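Side-chain contacts in endo-1,4-b-d-mannanase (Trichoderma reesei, PDB 1QNR), which hydrolyses internal beta-1,4 linkages between mannose units in mannans, as an endo-acting glycoside hydrolase of family 5: residues A[24-27]-A[28-31]; A[136-139]-A[140-144]; A[251-254]-A[255-259]; A[335-338]-A[339-343]. All coordinates share one frame; numbering follows the deposited sequence. Where two conformers were deposited one is given.

How the contacts relate
Running from the N terminus, the four contacts follow one another in series, and none nests in or crosses another. Contact 1 closes the turn that leaves the barrel strand 21-25, its centre about 10 Å from the centre of the chain. Contact 2 opens helix 138-155 and contact 3 opens helix 253-267, both on the periphery and with their centres about 37 Å apart. Contact 4 lies at the end of the C-terminal helix 330-343, on the other side of the chain's centre from contact 2; its centre is about 20 Å from that of contact 3. Together they sample one strand exit and three outer helices of a TIM barrel.

Contact 1: residues A[24-27]-A[28-31]; sequences TNCY and WCSF
Trp28 presents its indole face to one neighbour and its edge to another: Cys26 SG sits over the six-membered ring, 3.3 Å from the centroid of that Trp28 ring and almost on the ring normal, while Tyr27 CE2 lies near the indole plane at the rim. The tyrosine ring in turn offers its face. The five-membered ring of Trp28 points edge-on at it in a T-shaped pair, planes at 86° and centroids 5.1 Å apart, and Trp28 CB makes a CH-pi contact 3.9 Å from the centroid of the Tyr27 ring. Farther round, Phe31 CE2 comes up to the edge of Tyr27, 4.3 Å from Tyr27 CD1. Both Tyr27 and Trp28 place CG between their own backbone N and carbonyl carbon (chi1 79° and 48°), which folds each ring back over the chain and lets consecutive residues cross at about a right angle. The segment is the exit of barrel strand 21-25 in the TIM-barrel domain of family 5, where the chain turns toward helix 35-47. A disulfide fixes this turn: Cys26 SG and Cys29 SG are bonded at 2.0 Å, and the second sulfur lies over the same indole face, nearer its rim. Within the turn Cys29 N donates to Cys26 O at 3.1 Å, approaching from above the carbonyl plane. Beyond the turn, Trp28 NE1 is held by Trp308 O of strand 300-309, and Ser30 OG bonds to Trp56 O. Tyr27 OH bonds to Asn319 ND2, and the tyrosine ring also meets that of Trp56.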
loop_
_atom_site.group_PDB
_atom_site.type_symbol
_atom_site.label_atom_id
_atom_site.label_comp_id
_atom_site.label_asym_id
_atom_site.label_seq_id
_atom_site.Cartn_x
_atom_site.Cartn_y
_atom_site.Cartn_z
ATOM N N THR A 24 7.026 -5.986 -3.404
ATOM C CA THR A 24 7.830 -4.834 -2.917
ATOM C C THR A 24 7.026 -3.532 -3.041
ATOM O O THR A 24 6.047 -3.473 -3.789
ATOM C CB THR A 24 9.147 -4.714 -3.757
ATOM O OG1 THR A 24 10.005 -3.688 -3.169
ATOM C CG2 THR A 24 8.875 -4.268 -5.230
ATOM N N ASN A 25 7.468 -2.515 -2.285
ATOM C CA ASN A 25 6.899 -1.173 -2.397
ATOM C C ASN A 25 7.723 -0.324 -3.349
ATOM O O ASN A 25 8.986 -0.332 -3.282
ATOM C CB ASN A 25 6.921 -0.425 -1.007
ATOM C CG ASN A 25 5.825 -0.992 -0.124
ATOM O OD1 ASN A 25 4.650 -0.555 -0.104
ATOM N ND2 ASN A 25 6.139 -2.033 0.689
ATOM N N CYS A 26 7.056 0.351 -4.294
ATOM C CA CYS A 26 7.698 1.290 -5.238
ATOM C C CYS A 26 6.810 2.493 -5.427
ATOM O O CYS A 26 6.137 2.702 -6.459
ATOM C CB CYS A 26 7.978 0.571 -6.571
ATOM S SG CYS A 26 8.948 1.694 -7.716
ATOM N N TYR A 27 6.696 3.352 -4.373
ATOM C CA TYR A 27 5.734 4.466 -4.423
ATOM C C TYR A 27 5.994 5.339 -5.637
ATOM O O TYR A 27 5.027 5.850 -6.260
ATOM C CB TYR A 27 5.696 5.311 -3.107
ATOM C CG TYR A 27 6.844 6.306 -2.965
ATOM C CD1 TYR A 27 6.733 7.589 -3.554
ATOM C CD2 TYR A 27 7.983 5.976 -2.263
ATOM C CE1 TYR A 27 7.828 8.470 -3.449
ATOM C CE2 TYR A 27 9.061 6.854 -2.138
ATOM C CZ TYR A 27 8.931 8.096 -2.735
ATOM O OH TYR A 27 10.009 9.015 -2.618
ATOM N N TRP A 28 7.288 5.497 -5.920
ATOM C CA TRP A 28 7.787 6.512 -6.860
ATOM C C TRP A 28 7.653 6.058 -8.311
ATOM O O TRP A 28 7.737 6.874 -9.272
ATOM C CB TRP A 28 9.273 6.808 -6.491
ATOM C CG TRP A 28 10.146 5.586 -6.293
ATOM C CD1 TRP A 28 10.482 5.027 -5.084
ATOM C CD2 TRP A 28 10.806 4.753 -7.309
ATOM N NE1 TRP A 28 11.276 3.871 -5.298
ATOM C CE2 TRP A 28 11.482 3.710 -6.652
ATOM C CE3 TRP A 28 10.872 4.794 -8.739
ATOM C CZ2 TRP A 28 12.280 2.732 -7.287
ATOM C CZ3 TRP A 28 11.622 3.777 -9.380
ATOM C CH2 TRP A 28 12.294 2.781 -8.650
ATOM N N CYS A 29 7.320 4.771 -8.518
ATOM C CA CYS A 29 7.128 4.280 -9.883
ATOM C C CYS A 29 6.010 5.036 -10.617
ATOM O O CYS A 29 6.031 5.351 -11.827
ATOM C CB CYS A 29 6.740 2.746 -9.753
ATOM S SG CYS A 29 8.187 1.554 -9.577
ATOM N N SER A 30 4.968 5.447 -9.819
ATOM C CA SER A 30 3.818 6.187 -10.397
ATOM C C SER A 30 4.128 7.572 -10.933
ATOM O O SER A 30 3.260 8.120 -11.641
ATOM C CB SER A 30 2.759 6.471 -9.232
ATOM O OG SER A 30 2.401 5.167 -8.736
ATOM N N PHE A 31 5.295 8.144 -10.588
ATOM C CA PHE A 31 5.582 9.536 -10.982
ATOM C C PHE A 31 6.727 9.586 -12.007
ATOM O O PHE A 31 7.212 10.679 -12.343
ATOM C CB PHE A 31 5.959 10.342 -9.694
ATOM C CG PHE A 31 4.966 10.193 -8.548
ATOM C CD1 PHE A 31 3.581 10.185 -8.822
ATOM C CD2 PHE A 31 5.422 10.194 -7.230
ATOM C CE1 PHE A 31 2.679 10.052 -7.718
ATOM C CE2 PHE A 31 4.525 10.140 -6.174
ATOM C CZ PHE A 31 3.154 10.010 -6.408
#

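Contact 2: residues A[136-139]-A[140-144]; sequences TNTA and AQTQY
Asn137 stands just ahead of the first turn of helix 138-155, with extended backbone angles (phi -81°, psi 111°), and the residues after it settle into regular helical values. It is the N-cap of one of the outer helices of the TIM barrel. Asn137 O accepts from Gln141 N at 2.8 Å, nearly along the C=O axis, so the i to i+4 pattern begins at the cap itself; Ala139 O continues it to Gln143 N. The capping bond proper comes from the side chain. With CG anti to its own N (chi1 178°), Asn137 brings OD1 to the N-H of Ala140 in the first turn, and Ala140 N donates to Asn137 OD1 over 3.0 Å, from above the plane of the side-chain carbonyl. Asn137 OD1 also rests 3.6 Å from Ala140 CB, whose methyl packs on Phe127 of helix 119-127 as well. The other end of the amide is fixed too, ND2 bonding to Phe127 O. A leucine in place of Asn137 would probably leave Ala140 N without its capping acceptor and Phe127 O without the donor that ties the two helices together. Gln141 lays CG against Asn137 O at 3.4 Å, and its bent chain carries the amide to Trp134 O and Trp183 NE1. On the exposed side, Thr138 O takes two donors from one residue. Thr142 N reaches Thr138 O at 2.9 Å, while Thr142 OG1 donates to Thr138 O at 2.8 Å from the opposite face of that carbonyl plane.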
loop_
_atom_site.group_PDB
_atom_site.type_symbol
_atom_site.label_atom_id
_atom_site.label_comp_id
_atom_site.label_asym_id
_atom_site.label_seq_id
_atom_site.Cartn_x
_atom_site.Cartn_y
_atom_site.Cartn_z
ATOM N N THR A 136 -15.190 12.948 8.436
ATOM C CA THR A 136 -16.638 13.266 8.386
ATOM C C THR A 136 -16.843 14.651 7.819
ATOM O O THR A 136 -17.960 15.250 7.991
ATOM C CB THR A 136 -17.211 13.208 9.836
ATOM O OG1 THR A 136 -16.483 14.011 10.775
ATOM C CG2 THR A 136 -17.244 11.778 10.320
ATOM N N ASN A 137 -15.867 15.250 7.131
ATOM C CA ASN A 137 -15.983 16.568 6.462
ATOM C C ASN A 137 -16.683 16.371 5.109
ATOM O O ASN A 137 -16.121 15.693 4.222
ATOM C CB ASN A 137 -14.578 17.183 6.333
ATOM C CG ASN A 137 -14.482 18.515 5.633
ATOM O OD1 ASN A 137 -15.172 18.730 4.611
ATOM N ND2 ASN A 137 -13.602 19.389 6.113
ATOM N N THR A 138 -17.956 16.884 4.980
ATOM C CA THR A 138 -18.685 16.533 3.751
ATOM C C THR A 138 -18.018 16.999 2.446
ATOM O O THR A 138 -17.979 16.226 1.480
ATOM C CB THR A 138 -20.132 17.150 3.803
ATOM O OG1 THR A 138 -20.756 16.682 5.057
ATOM C CG2 THR A 138 -20.901 16.720 2.573
ATOM N N ALA A 139 -17.501 18.233 2.379
ATOM C CA ALA A 139 -16.852 18.675 1.131
ATOM C C ALA A 139 -15.591 17.856 0.875
ATOM O O ALA A 139 -15.323 17.498 -0.299
ATOM C CB ALA A 139 -16.511 20.154 1.260
ATOM N N ALA A 140 -14.809 17.539 1.918
ATOM C CA ALA A 140 -13.560 16.737 1.659
ATOM C C ALA A 140 -13.929 15.331 1.204
ATOM O O ALA A 140 -13.265 14.818 0.247
ATOM C CB ALA A 140 -12.717 16.675 2.952
ATOM N N GLN A 141 -14.918 14.687 1.850
ATOM C CA GLN A 141 -15.258 13.299 1.448
ATOM C C GLN A 141 -15.919 13.271 0.067
ATOM O O GLN A 141 -15.702 12.300 -0.663
ATOM C CB GLN A 141 -16.184 12.673 2.526
ATOM C CG GLN A 141 -15.448 12.363 3.843
ATOM C CD GLN A 141 -14.229 11.446 3.633
ATOM O OE1 GLN A 141 -14.341 10.377 3.011
ATOM N NE2 GLN A 141 -13.076 11.902 4.157
ATOM N N THR A 142 -16.708 14.334 -0.296
ATOM C CA THR A 142 -17.295 14.375 -1.625
ATOM C C THR A 142 -16.229 14.439 -2.708
ATOM O O THR A 142 -16.253 13.694 -3.721
ATOM C CB THR A 142 -18.241 15.599 -1.748
ATOM O OG1 THR A 142 -19.332 15.311 -0.834
ATOM C CG2 THR A 142 -18.839 15.715 -3.152
ATOM N N GLN A 143 -15.171 15.248 -2.529
ATOM C CA GLN A 143 -14.059 15.279 -3.486
ATOM C C GLN A 143 -13.210 14.019 -3.443
ATOM O O GLN A 143 -12.864 13.507 -4.554
ATOM C CB GLN A 143 -13.199 16.562 -3.302
ATOM C CG GLN A 143 -12.180 16.741 -4.413
ATOM C CD GLN A 143 -12.753 16.917 -5.800
ATOM O OE1 GLN A 143 -13.839 17.518 -5.969
ATOM N NE2 GLN A 143 -12.093 16.438 -6.869
ATOM N N TYR A 144 -12.904 13.457 -2.285
ATOM C CA TYR A 144 -12.169 12.167 -2.190
ATOM C C TYR A 144 -12.917 11.098 -2.984
ATOM O O TYR A 144 -12.269 10.303 -3.735
ATOM C CB TYR A 144 -11.979 11.768 -0.722
ATOM C CG TYR A 144 -11.489 10.352 -0.469
ATOM C CD1 TYR A 144 -10.141 9.973 -0.680
ATOM C CD2 TYR A 144 -12.365 9.395 0.063
ATOM C CE1 TYR A 144 -9.730 8.654 -0.448
ATOM C CE2 TYR A 144 -11.942 8.082 0.341
ATOM C CZ TYR A 144 -10.622 7.720 0.042
ATOM O OH TYR A 144 -10.279 6.392 0.338
#

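Contact 3: residues A[251-254]-A[255-259]; sequences YTWG and NGWIQ. With NAG (2-acetamido-2-deoxy-beta-D-glucopyranose), chain H.
Trp253 and Trp257 both set CG opposite their backbone N (chi1 171° and -176°), and one helical turn apart this lets the two indoles leave the helix as neighbours in a common direction. Their six-membered rings are inclined by only 26° but strongly displaced, with little overlap and centroids 5.1 Å apart. The closest approach is at a corner: Trp253 CH2 comes obliquely against the Trp257 indole, 3.4 Å from Trp257 CE3, and Trp257 CB lies over the rim of the Trp253 face. Outside partners steady both rings, Asp213 OD1 taking Trp253 NE1 and His241 O taking Trp257 NE1.

On another side of the turn, Asn255 bonds twice to Thr252 O. Asn255 N donates to Thr252 O at 3.2 Å from above the carbonyl plane, and Asn255 ND2 reaches Thr252 O at 3.1 Å along a bent path. A water also donates to Thr252 O and accepts from Gly256 N. Because Asn255 OD1 bonds to Thr293 OG1, an alanine here would probably leave that hydroxyl without this link to helix 283-295 and Thr252 O with one donor fewer. The attached N-acetylglucosamine lies beside the turn, its O6 near the edge of the Trp253 ring, 3.8 Å from Trp253 CD1. This is the glycan-flanked first turn of helix 253-267, an outer helix of the TIM barrel, with its tryptophans set against strand 238-242.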
loop_
_atom_site.group_PDB
_atom_site.type_symbol
_atom_site.label_atom_id
_atom_site.label_comp_id
_atom_site.label_asym_id
_atom_site.label_seq_id
_atom_site.Cartn_x
_atom_site.Cartn_y
_atom_site.Cartn_z
ATOM N N TYR A 251 14.253 -4.874 17.290
ATOM C CA TYR A 251 13.935 -5.589 16.065
ATOM C C TYR A 251 13.309 -6.922 16.290
ATOM O O TYR A 251 12.374 -7.386 15.561
ATOM C CB TYR A 251 15.229 -5.719 15.205
ATOM C CG TYR A 251 15.768 -4.398 14.703
ATOM C CD1 TYR A 251 15.002 -3.435 14.065
ATOM C CD2 TYR A 251 17.152 -4.071 14.869
ATOM C CE1 TYR A 251 15.502 -2.239 13.618
ATOM C CE2 TYR A 251 17.637 -2.900 14.407
ATOM C CZ TYR A 251 16.879 -1.967 13.752
ATOM O OH TYR A 251 17.400 -0.784 13.302
ATOM N N THR A 252 13.722 -7.747 17.285
ATOM C CA THR A 252 13.185 -9.087 17.520
ATOM C C THR A 252 11.735 -9.112 17.982
ATOM O O THR A 252 11.029 -10.105 17.709
ATOM C CB THR A 252 14.088 -9.871 18.523
ATOM O OG1 THR A 252 14.118 -9.018 19.711
ATOM C CG2 THR A 252 15.505 -10.026 18.060
ATOM N N TRP A 253 11.255 -7.984 18.510
ATOM C CA TRP A 253 9.833 -7.784 18.845
ATOM C C TRP A 253 8.953 -7.909 17.592
ATOM O O TRP A 253 7.768 -8.177 17.646
ATOM C CB TRP A 253 9.674 -6.399 19.497
ATOM C CG TRP A 253 8.289 -5.855 19.747
ATOM C CD1 TRP A 253 7.593 -5.957 20.923
ATOM C CD2 TRP A 253 7.429 -5.081 18.845
ATOM N NE1 TRP A 253 6.382 -5.320 20.807
ATOM C CE2 TRP A 253 6.246 -4.781 19.539
ATOM C CE3 TRP A 253 7.613 -4.659 17.516
ATOM C CZ2 TRP A 253 5.198 -4.064 18.958
ATOM C CZ3 TRP A 253 6.573 -3.911 16.929
ATOM C CH2 TRP A 253 5.393 -3.639 17.649
ATOM N N GLY A 254 9.513 -7.697 16.395
ATOM C CA GLY A 254 8.751 -7.788 15.143
ATOM C C GLY A 254 8.202 -9.170 14.868
ATOM O O GLY A 254 7.157 -9.269 14.200
ATOM N N ASN A 255 8.856 -10.232 15.369
ATOM C CA ASN A 255 8.328 -11.582 15.119
ATOM C C ASN A 255 6.969 -11.754 15.789
ATOM O O ASN A 255 6.033 -12.299 15.174
ATOM C CB ASN A 255 9.334 -12.663 15.620
ATOM C CG ASN A 255 10.604 -12.513 14.794
ATOM O OD1 ASN A 255 10.676 -12.786 13.577
ATOM N ND2 ASN A 255 11.704 -11.987 15.390
ATOM N N GLY A 256 6.823 -11.318 17.062
ATOM C CA GLY A 256 5.525 -11.411 17.738
ATOM C C GLY A 256 4.459 -10.526 17.075
ATOM O O GLY A 256 3.267 -10.849 17.058
ATOM N N TRP A 257 4.872 -9.320 16.586
ATOM C CA TRP A 257 3.950 -8.455 15.831
ATOM C C TRP A 257 3.366 -9.173 14.591
ATOM O O TRP A 257 2.134 -9.094 14.352
ATOM C CB TRP A 257 4.702 -7.182 15.413
ATOM C CG TRP A 257 3.900 -6.123 14.711
ATOM C CD1 TRP A 257 3.961 -5.791 13.374
ATOM C CD2 TRP A 257 2.963 -5.191 15.285
ATOM N NE1 TRP A 257 3.094 -4.756 13.063
ATOM C CE2 TRP A 257 2.494 -4.358 14.260
ATOM C CE3 TRP A 257 2.479 -4.975 16.594
ATOM C CZ2 TRP A 257 1.606 -3.297 14.482
ATOM C CZ3 TRP A 257 1.561 -3.957 16.818
ATOM C CH2 TRP A 257 1.140 -3.128 15.770
ATOM N N ILE A 258 4.222 -9.883 13.838
ATOM C CA ILE A 258 3.687 -10.667 12.702
ATOM C C ILE A 258 2.742 -11.752 13.207
ATOM O O ILE A 258 1.663 -11.968 12.629
ATOM C CB ILE A 258 4.907 -11.305 11.948
ATOM C CG1 ILE A 258 5.776 -10.196 11.305
ATOM C CG2 ILE A 258 4.397 -12.296 10.900
ATOM C CD1 ILE A 258 7.193 -10.733 10.957
ATOM N N GLN A 259 3.170 -12.537 14.244
ATOM C CA GLN A 259 2.341 -13.658 14.709
ATOM C C GLN A 259 0.955 -13.185 15.217
ATOM O O GLN A 259 -0.048 -13.853 14.918
ATOM C CB GLN A 259 3.083 -14.402 15.854
ATOM C CG GLN A 259 4.354 -15.089 15.340
ATOM C CD GLN A 259 5.244 -15.624 16.464
ATOM O OE1 GLN A 259 5.327 -15.066 17.539
ATOM N NE2 GLN A 259 5.892 -16.740 16.113
HETATM C C1 NAG H . 13.865 -7.156 23.174
HETATM C C2 NAG H . 14.793 -8.135 23.817
HETATM C C3 NAG H . 14.089 -9.328 24.446
HETATM C C4 NAG H . 12.763 -8.840 25.058
HETATM C C5 NAG H . 11.856 -8.167 23.991
HETATM C C6 NAG H . 10.547 -7.714 24.610
HETATM C C7 NAG H . 16.922 -8.018 22.490
HETATM C C8 NAG H . 17.840 -8.827 21.639
HETATM N N2 NAG H . 15.784 -8.664 22.844
HETATM O O3 NAG H . 14.987 -9.886 25.415
HETATM O O4 NAG H . 12.001 -9.951 25.594
HETATM O O5 NAG H . 12.488 -7.025 23.462
HETATM O O6 NAG H . 9.804 -6.877 23.818
HETATM O O7 NAG H . 17.154 -6.947 22.838
HETATM O O HOH W 1 8.779 -11.328 19.199
#

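Contact 4: residues A[335-338]-A[339-343]; sequences LVKN and HVDAI
Val336 and Val340 meet on the closely packed side of helix 330-343, where Val340 N donates to Val336 O at 2.9 Å in an almost straight bond of 178°. Val340 CG2 lies against the same carbonyl, 3.4 Å from Val336 O, while the valine side chains turn to Leu50. His339 shares this inner side: its CB rests 3.7 Å from Leu335 O, and with CG anti to the backbone N (chi1 -176°) the ring heads away from the preceding turn, receiving Ile343 CD1 over the rim of one face. The polar end of the imidazole is fixed from outside, NE2 bonding to Asp303 OD2.

The exposed side is held by looser polar links. Lys337 starts out extended and then bends at its last two torsions, which brings NZ back across to Asp341; the salt bridge runs 3.2 Å from Lys337 NZ to Asp341 OD2, on the syn side of the carboxylate. A water donates to that same OD2 and accepts a weak bond from Asn338 ND2, so the link from that oxygen to Asn338 is a weak, water-mediated one. Beneath them Lys337 O takes Asp341 N at 3.0 Å. The helix carries a wider pi-type turn at 335-337, and Leu335 O bonds to Gln291 NE2 of helix 283-295. The buried face of helix 330-343 packs against helix 283-295 through Leu335, His339 and Ile343, and reaches Ala22 of barrel strand 21-25 through His339 and Ile343.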
loop_
_atom_site.group_PDB
_atom_site.type_symbol
_atom_site.label_atom_id
_atom_site.label_comp_id
_atom_site.label_asym_id
_atom_site.label_seq_id
_atom_site.Cartn_x
_atom_site.Cartn_y
_atom_site.Cartn_z
ATOM N N LEU A 335 17.746 -10.336 0.871
ATOM C CA LEU A 335 16.324 -10.101 1.197
ATOM C C LEU A 335 15.352 -10.284 0.070
ATOM O O LEU A 335 14.117 -10.210 0.254
ATOM C CB LEU A 335 16.221 -8.613 1.727
ATOM C CG LEU A 335 16.944 -8.408 3.066
ATOM C CD1 LEU A 335 16.914 -6.922 3.475
ATOM C CD2 LEU A 335 16.387 -9.302 4.185
ATOM N N VAL A 336 15.843 -10.456 -1.182
ATOM C CA VAL A 336 15.031 -10.686 -2.359
ATOM C C VAL A 336 15.335 -12.064 -2.975
ATOM O O VAL A 336 14.474 -12.947 -2.855
ATOM C CB VAL A 336 15.160 -9.533 -3.414
ATOM C CG1 VAL A 336 14.129 -9.754 -4.514
ATOM C CG2 VAL A 336 14.947 -8.187 -2.724
ATOM N N LYS A 337 16.496 -12.242 -3.618
ATOM C CA LYS A 337 16.736 -13.570 -4.270
ATOM C C LYS A 337 16.712 -14.669 -3.209
ATOM O O LYS A 337 16.000 -15.667 -3.591
ATOM C CB LYS A 337 18.101 -13.484 -4.986
ATOM C CG LYS A 337 18.377 -14.795 -5.728
ATOM C CD LYS A 337 19.567 -14.828 -6.654
ATOM C CE LYS A 337 20.241 -16.218 -6.568
ATOM N NZ LYS A 337 19.352 -17.291 -7.094
ATOM N N ASN A 338 17.302 -14.623 -2.045
ATOM C CA ASN A 338 17.277 -15.786 -1.112
ATOM C C ASN A 338 15.871 -16.002 -0.612
ATOM O O ASN A 338 15.459 -17.169 -0.361
ATOM C CB ASN A 338 18.226 -15.648 0.083
ATOM C CG ASN A 338 19.738 -15.686 -0.250
ATOM O OD1 ASN A 338 20.582 -15.300 0.633
ATOM N ND2 ASN A 338 20.030 -15.972 -1.485
ATOM N N HIS A 339 15.046 -14.945 -0.420
ATOM C CA HIS A 339 13.677 -15.133 0.077
ATOM C C HIS A 339 12.774 -15.700 -0.974
ATOM O O HIS A 339 12.048 -16.718 -0.701
ATOM C CB HIS A 339 13.152 -13.735 0.518
ATOM C CG HIS A 339 11.790 -13.800 1.142
ATOM N ND1 HIS A 339 11.397 -14.769 2.089
ATOM C CD2 HIS A 339 10.712 -12.971 1.001
ATOM C CE1 HIS A 339 10.155 -14.511 2.475
ATOM N NE2 HIS A 339 9.690 -13.402 1.852
ATOM N N VAL A 340 12.842 -15.239 -2.233
ATOM C CA VAL A 340 12.099 -15.880 -3.334
ATOM C C VAL A 340 12.520 -17.360 -3.476
ATOM O O VAL A 340 11.627 -18.218 -3.676
ATOM C CB VAL A 340 12.316 -15.105 -4.670
ATOM C CG1 VAL A 340 11.742 -15.866 -5.892
ATOM C CG2 VAL A 340 11.637 -13.711 -4.519
ATOM N N ASP A 341 13.807 -17.676 -3.284
ATOM C CA ASP A 341 14.208 -19.107 -3.422
ATOM C C ASP A 341 13.607 -19.934 -2.312
ATOM O O ASP A 341 13.242 -21.110 -2.568
ATOM C CB ASP A 341 15.742 -19.175 -3.479
ATOM C CG ASP A 341 16.389 -18.752 -4.785
ATOM O OD1 ASP A 341 15.733 -18.557 -5.830
ATOM O OD2 ASP A 341 17.637 -18.572 -4.665
ATOM N N ALA A 342 13.425 -19.386 -1.099
ATOM C CA ALA A 342 12.859 -20.180 0.011
ATOM C C ALA A 342 11.367 -20.368 -0.170
ATOM O O ALA A 342 10.789 -21.376 0.315
ATOM C CB ALA A 342 13.112 -19.449 1.331
ATOM N N ILE A 343 10.659 -19.400 -0.813
ATOM C CA ILE A 343 9.231 -19.565 -1.070
ATOM C C ILE A 343 8.990 -20.663 -2.099
ATOM O O ILE A 343 8.058 -21.457 -1.951
ATOM C CB ILE A 343 8.669 -18.191 -1.589
ATOM C CG1 ILE A 343 8.702 -17.181 -0.441
ATOM C CG2 ILE A 343 7.265 -18.332 -2.181
ATOM C CD1 ILE A 343 8.474 -15.723 -0.911
HETATM O O HOH W 2 19.581 -18.197 -3.187
#